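Local coordinates for protein RNA-directed RNA polymerase (PDB 3ZED) that probably copies the viral RNA genome as an RNA-directed RNA polymerase, and is probably found both free and covalently linked to that RNA, at residues K199-T204 and N480-T485; Q351-Y356 and V383-D388. All coordinates share one frame; numbering follows the deposited sequence.

Contact 1 of 2, residues K199-T204 and N480-T485; sequences KLLEQT and NHLMST. With K (potassium ion), chain L.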
loop_
_atom_site.group_PDB
_atom_site.type_symbol
_atom_site.label_atom_id
_atom_site.label_comp_id
_atom_site.label_asym_id
_atom_site.label_seq_id
_atom_site.Cartn_x
_atom_site.Cartn_y
_atom_site.Cartn_z
ATOM N N LYS B 199 -13.987 -11.348 12.815
ATOM C CA LYS B 199 -13.505 -12.594 13.421
ATOM C C LYS B 199 -12.425 -13.244 12.531
ATOM O O LYS B 199 -11.484 -13.834 13.058
ATOM C CB LYS B 199 -14.667 -13.577 13.680
ATOM C CG LYS B 199 -15.676 -13.124 14.747
ATOM C CD LYS B 199 -15.075 -12.830 16.137
ATOM C CE LYS B 199 -14.613 -14.072 16.861
ATOM N NZ LYS B 199 -14.021 -13.753 18.179
ATOM N N LEU B 200 -12.545 -13.110 11.193
ATOM C CA LEU B 200 -11.547 -13.642 10.265
ATOM C C LEU B 200 -10.296 -12.772 10.338
ATOM O O LEU B 200 -9.192 -13.297 10.464
ATOM C CB LEU B 200 -12.075 -13.703 8.822
ATOM C CG LEU B 200 -13.223 -14.667 8.508
ATOM C CD1 LEU B 200 -13.832 -14.343 7.160
ATOM C CD2 LEU B 200 -12.768 -16.131 8.537
ATOM N N LEU B 201 -10.481 -11.433 10.334
ATOM C CA LEU B 201 -9.392 -10.458 10.407
ATOM C C LEU B 201 -8.660 -10.540 11.729
ATOM O O LEU B 201 -7.491 -10.206 11.771
ATOM C CB LEU B 201 -9.889 -9.027 10.150
ATOM C CG LEU B 201 -10.348 -8.733 8.723
ATOM C CD1 LEU B 201 -11.220 -7.502 8.674
ATOM C CD2 LEU B 201 -9.142 -8.645 7.749
ATOM N N GLU B 202 -9.307 -11.026 12.800
ATOM C CA GLU B 202 -8.608 -11.196 14.087
ATOM C C GLU B 202 -7.458 -12.197 13.919
ATOM O O GLU B 202 -6.433 -12.084 14.589
ATOM C CB GLU B 202 -9.571 -11.674 15.165
ATOM C CG GLU B 202 -10.431 -10.571 15.766
ATOM C CD GLU B 202 -11.426 -11.036 16.818
ATOM O OE1 GLU B 202 -11.542 -12.262 17.041
ATOM O OE2 GLU B 202 -12.074 -10.166 17.442
ATOM N N GLN B 203 -7.623 -13.139 12.971
ATOM C CA GLN B 203 -6.660 -14.177 12.634
ATOM C C GLN B 203 -5.698 -13.761 11.498
ATOM O O GLN B 203 -4.487 -13.963 11.645
ATOM C CB GLN B 203 -7.376 -15.492 12.243
ATOM C CG GLN B 203 -8.369 -16.043 13.282
ATOM C CD GLN B 203 -7.784 -16.124 14.678
ATOM O OE1 GLN B 203 -6.630 -16.547 14.879
ATOM N NE2 GLN B 203 -8.570 -15.705 15.673
ATOM N N THR B 204 -6.231 -13.240 10.354
ATOM C CA THR B 204 -5.438 -12.892 9.153
ATOM C C THR B 204 -4.778 -11.519 9.267
ATOM O O THR B 204 -3.778 -11.273 8.591
ATOM C CB THR B 204 -6.308 -12.961 7.906
ATOM O OG1 THR B 204 -7.255 -11.887 7.965
ATOM C CG2 THR B 204 -7.040 -14.302 7.777
ATOM N N ASN B 480 -7.122 -4.466 0.346
ATOM C CA ASN B 480 -6.656 -5.614 -0.440
ATOM C C ASN B 480 -6.472 -6.840 0.457
ATOM O O ASN B 480 -6.856 -7.944 0.070
ATOM C CB ASN B 480 -5.345 -5.276 -1.159
ATOM C CG ASN B 480 -5.518 -4.480 -2.437
ATOM O OD1 ASN B 480 -6.614 -4.302 -2.950
ATOM N ND2 ASN B 480 -4.434 -3.972 -2.972
ATOM N N HIS B 481 -5.926 -6.637 1.687
ATOM C CA HIS B 481 -5.717 -7.719 2.658
ATOM C C HIS B 481 -7.060 -8.348 3.079
ATOM O O HIS B 481 -7.139 -9.568 3.240
ATOM C CB HIS B 481 -4.937 -7.194 3.875
ATOM C CG HIS B 481 -4.302 -8.270 4.713
ATOM N ND1 HIS B 481 -2.976 -8.649 4.523
ATOM C CD2 HIS B 481 -4.816 -8.979 5.747
ATOM C CE1 HIS B 481 -2.726 -9.558 5.455
ATOM N NE2 HIS B 481 -3.812 -9.811 6.197
ATOM N N LEU B 482 -8.116 -7.522 3.221
ATOM C CA LEU B 482 -9.455 -8.011 3.557
ATOM C C LEU B 482 -10.023 -8.883 2.398
ATOM O O LEU B 482 -10.596 -9.953 2.647
ATOM C CB LEU B 482 -10.386 -6.839 3.903
ATOM C CG LEU B 482 -11.915 -7.098 4.011
ATOM C CD1 LEU B 482 -12.230 -8.303 4.887
ATOM C CD2 LEU B 482 -12.565 -5.940 4.676
ATOM N N MET B 483 -9.848 -8.438 1.155
ATOM C CA MET B 483 -10.307 -9.197 -0.019
ATOM C C MET B 483 -9.612 -10.558 -0.103
ATOM O O MET B 483 -10.292 -11.563 -0.312
ATOM C CB MET B 483 -10.144 -8.394 -1.302
ATOM C CG MET B 483 -11.109 -7.227 -1.366
ATOM S SD MET B 483 -11.152 -6.414 -2.973
ATOM C CE MET B 483 -9.557 -5.606 -2.986
ATOM N N SER B 484 -8.289 -10.607 0.163
ATOM C CA SER B 484 -7.549 -11.879 0.176
ATOM C C SER B 484 -8.027 -12.777 1.312
ATOM O O SER B 484 -8.113 -13.986 1.122
ATOM C CB SER B 484 -6.050 -11.636 0.299
ATOM O OG SER B 484 -5.567 -11.008 -0.873
ATOM N N THR B 485 -8.387 -12.180 2.466
ATOM C CA THR B 485 -8.941 -12.879 3.642
ATOM C C THR B 485 -10.246 -13.617 3.259
ATOM O O THR B 485 -10.450 -14.763 3.671
ATOM C CB THR B 485 -9.142 -11.873 4.795
ATOM O OG1 THR B 485 -7.849 -11.492 5.263
ATOM C CG2 THR B 485 -9.975 -12.434 5.949
HETATM K K K L . -5.523 -17.338 17.265
HETATM O O HOH W 1 -2.780 -17.546 17.290
#
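His481 and Thr204 make one of two polar links in a buried contact between helix 194-204 and helix 476-493, the palm helix that follows the Gly/Ser-rich sequence of polymerase motif B. The local axes stand 10.4 Å apart at 106°. NE2-H of His481 is donated to Thr204 O at 2.8 Å, with an N-H...O angle of 162°. That oxygen lies close to the imidazole plane, whereas the donor stands well above the plane of the carbonyl. CG of His481 is anti to the backbone N (chi1 -162°), and beyond it the ring reaches the last turn of the other helix. Its ND1 accepts from the backbone N-H of Ala387, holding the turn of motif C.

The second link joins two threonine hydroxyls tip to tip, Thr204 OG1 and Thr485 OG1 lying 2.8 Å apart. Thr485 OG1 also donates to His481 O at 2.9 Å, within its own helix; this carbonyl receives Thr485 N as well, from the opposite face of its plane.

Apolar groups close the joint. CG2 of Thr485 packs on CB of Leu200 at 3.8 Å, and CD1 of Leu201 meets CD1 of Leu482 at 4.0 Å, the two leucine side chains crossing at about a right angle.

Away from the joint, Gln203 OE1 binds a potassium ion, with Thr698, Ser701, Pro702 and Lys704 completing the protein ligands. Lys199 NZ forms a salt bridge with Glu202 OE1. Donating at NE2 and accepting at ND1 is consistent with a neutral imidazole protonated on NE2.

Contact 2 of 2, residues Q351-Y356 and V383-D388; sequences QTPSLY and VMIYAD
Ile385 O is approached by two groups of the 351-356 loop: Leu355 N donates to it at 2.8 Å, and Ser354 CA adds a CA-H...O contact at 3.5 Å. With the return bond from Ile385 N to Pro353 O, 2.9 Å long, this makes a single parallel beta bridge between Ser354 and Ile385. The loop thus runs beside the outermost strand, 382-386, of the four-stranded antiparallel palm sheet, the two directions differing by 14°. That strand leads into the motif C hairpin of the permuted birnavirus palm, where motif C precedes A and B; Asp388, in its turn, is consistent with the motif C acid. Met384 CA also approaches Pro353 O, in another CA-H...O contact.

Two consecutive ST turns shape the loop. Thr352 OG1 accepts from Ser354 N, and Ser354 OG accepts from Tyr356 N at 3.2 Å in a nearly straight bond (170°).

Side chains pack around the bridge. CB of Pro353 lies 3.2 Å from Val383 O and also touches CG1 of Val383. Leu355 brings CD1 to CB of Met384, whose extended chain (chi2 -173°) sets SD 4.1 Å from Leu355 CD2. Leu355 and Tyr386 meet at about a right angle, CB against CD2 of the ring. Tyr386 is in turn edge-to-face with Phe477 of helix 476-493.

At this end of the bridge the tyrosine presents its edge to the loop backbone, and Leu355 O sits near the ring plane, 3.4 Å from Tyr386 CD2.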
loop_
_atom_site.group_PDB
_atom_site.type_symbol
_atom_site.label_atom_id
_atom_site.label_comp_id
_atom_site.label_asym_id
_atom_site.label_seq_id
_atom_site.Cartn_x
_atom_site.Cartn_y
_atom_site.Cartn_z
ATOM N N GLN B 351 1.437 -16.313 15.732
ATOM C CA GLN B 351 0.736 -17.429 15.105
ATOM C C GLN B 351 -0.437 -16.870 14.286
ATOM O O GLN B 351 -1.581 -16.877 14.731
ATOM C CB GLN B 351 0.305 -18.460 16.157
ATOM C CG GLN B 351 1.507 -19.230 16.679
ATOM C CD GLN B 351 1.171 -20.222 17.743
ATOM O OE1 GLN B 351 0.418 -21.180 17.527
ATOM N NE2 GLN B 351 1.798 -20.061 18.892
ATOM N N THR B 352 -0.113 -16.323 13.100
ATOM C CA THR B 352 -1.051 -15.712 12.149
ATOM C C THR B 352 -0.617 -15.992 10.707
ATOM O O THR B 352 0.582 -15.957 10.464
ATOM C CB THR B 352 -1.148 -14.164 12.381
ATOM O OG1 THR B 352 -1.913 -13.574 11.332
ATOM C CG2 THR B 352 0.213 -13.465 12.390
ATOM N N PRO B 353 -1.536 -16.128 9.719
ATOM C CA PRO B 353 -1.083 -16.239 8.310
ATOM C C PRO B 353 -0.558 -14.901 7.743
ATOM O O PRO B 353 0.004 -14.885 6.651
ATOM C CB PRO B 353 -2.364 -16.659 7.551
ATOM C CG PRO B 353 -3.479 -16.166 8.381
ATOM C CD PRO B 353 -3.012 -16.221 9.820
ATOM N N SER B 354 -0.770 -13.783 8.445
ATOM C CA SER B 354 -0.368 -12.448 7.977
ATOM C C SER B 354 1.132 -12.303 7.742
ATOM O O SER B 354 1.928 -12.898 8.470
ATOM C CB SER B 354 -0.799 -11.374 8.965
ATOM O OG SER B 354 -0.549 -10.075 8.453
ATOM N N LEU B 355 1.500 -11.507 6.713
ATOM C CA LEU B 355 2.889 -11.178 6.397
ATOM C C LEU B 355 3.153 -9.671 6.643
ATOM O O LEU B 355 4.212 -9.181 6.267
ATOM C CB LEU B 355 3.224 -11.548 4.930
ATOM C CG LEU B 355 3.491 -13.029 4.617
ATOM C CD1 LEU B 355 3.367 -13.298 3.133
ATOM C CD2 LEU B 355 4.845 -13.483 5.142
ATOM N N TYR B 356 2.192 -8.934 7.270
ATOM C CA TYR B 356 2.348 -7.498 7.514
ATOM C C TYR B 356 3.640 -7.178 8.293
ATOM O O TYR B 356 3.895 -7.738 9.359
ATOM C CB TYR B 356 1.126 -6.902 8.245
ATOM C CG TYR B 356 1.265 -5.406 8.461
ATOM C CD1 TYR B 356 1.193 -4.518 7.393
ATOM C CD2 TYR B 356 1.577 -4.888 9.713
ATOM C CE1 TYR B 356 1.358 -3.146 7.580
ATOM C CE2 TYR B 356 1.740 -3.517 9.913
ATOM C CZ TYR B 356 1.620 -2.647 8.843
ATOM O OH TYR B 356 1.779 -1.289 9.021
ATOM N N VAL B 383 -1.077 -21.234 4.794
ATOM C CA VAL B 383 -1.543 -20.067 4.073
ATOM C C VAL B 383 -0.860 -18.828 4.650
ATOM O O VAL B 383 -0.641 -18.732 5.853
ATOM C CB VAL B 383 -3.101 -19.933 3.991
ATOM C CG1 VAL B 383 -3.741 -19.581 5.339
ATOM C CG2 VAL B 383 -3.510 -18.927 2.913
ATOM N N MET B 384 -0.473 -17.907 3.765
ATOM C CA MET B 384 0.154 -16.627 4.118
ATOM C C MET B 384 -0.509 -15.542 3.315
ATOM O O MET B 384 -0.845 -15.769 2.144
ATOM C CB MET B 384 1.673 -16.631 3.891
ATOM C CG MET B 384 2.400 -17.668 4.711
ATOM S SD MET B 384 4.151 -17.439 4.503
ATOM C CE MET B 384 4.769 -19.008 5.011
ATOM N N ILE B 385 -0.731 -14.373 3.940
ATOM C CA ILE B 385 -1.439 -13.256 3.285
ATOM C C ILE B 385 -0.700 -11.956 3.448
ATOM O O ILE B 385 -0.295 -11.602 4.544
ATOM C CB ILE B 385 -2.912 -13.117 3.800
ATOM C CG1 ILE B 385 -3.698 -14.449 3.671
ATOM C CG2 ILE B 385 -3.670 -11.973 3.102
ATOM C CD1 ILE B 385 -4.925 -14.550 4.607
ATOM N N TYR B 386 -0.609 -11.208 2.355
ATOM C CA TYR B 386 -0.046 -9.873 2.321
ATOM C C TYR B 386 -0.817 -9.039 1.309
ATOM O O TYR B 386 -0.519 -9.135 0.116
ATOM C CB TYR B 386 1.458 -9.889 1.986
ATOM C CG TYR B 386 2.096 -8.529 2.196
ATOM C CD1 TYR B 386 2.117 -7.578 1.177
ATOM C CD2 TYR B 386 2.660 -8.185 3.416
ATOM C CE1 TYR B 386 2.663 -6.310 1.377
ATOM C CE2 TYR B 386 3.233 -6.930 3.621
ATOM C CZ TYR B 386 3.224 -5.992 2.600
ATOM O OH TYR B 386 3.769 -4.750 2.782
ATOM N N ALA B 387 -1.789 -8.204 1.769
ATOM C CA ALA B 387 -2.597 -7.362 0.866
ATOM C C ALA B 387 -3.198 -8.243 -0.267
ATOM O O ALA B 387 -3.841 -9.244 0.052
ATOM C CB ALA B 387 -1.752 -6.203 0.303
ATOM N N ASP B 388 -2.921 -7.945 -1.557
ATOM C CA ASP B 388 -3.422 -8.719 -2.711
ATOM C C ASP B 388 -2.588 -9.994 -3.012
ATOM O O ASP B 388 -2.851 -10.642 -4.018
ATOM C CB ASP B 388 -3.502 -7.837 -3.978
ATOM C CG ASP B 388 -2.205 -7.116 -4.337
ATOM O OD1 ASP B 388 -1.433 -6.759 -3.403
ATOM O OD2 ASP B 388 -1.995 -6.841 -5.539
#

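In the fold
Contact 1 is a wholly buried helix-helix joint, held chiefly by side-chain donors and hydroxyls, whereas contact 2 is partly buried and rests on backbone bonds between a loop and an edge strand. Their centres lie about 9 Å apart. Gln203 O is 2.6 Å from Thr352 OG1, and Ser484 OG is 2.6 Å from Ala387 O, probable hydrogen bonds that tie each helix of contact 1 to one segment of contact 2. Ile385, bridged in contact 2, also packs on Thr204, His481 and Ser484, so its side chain touches both helices of contact 1. The pair illustrates how neighbouring contacts can be linked directly and yet differ in chemistry.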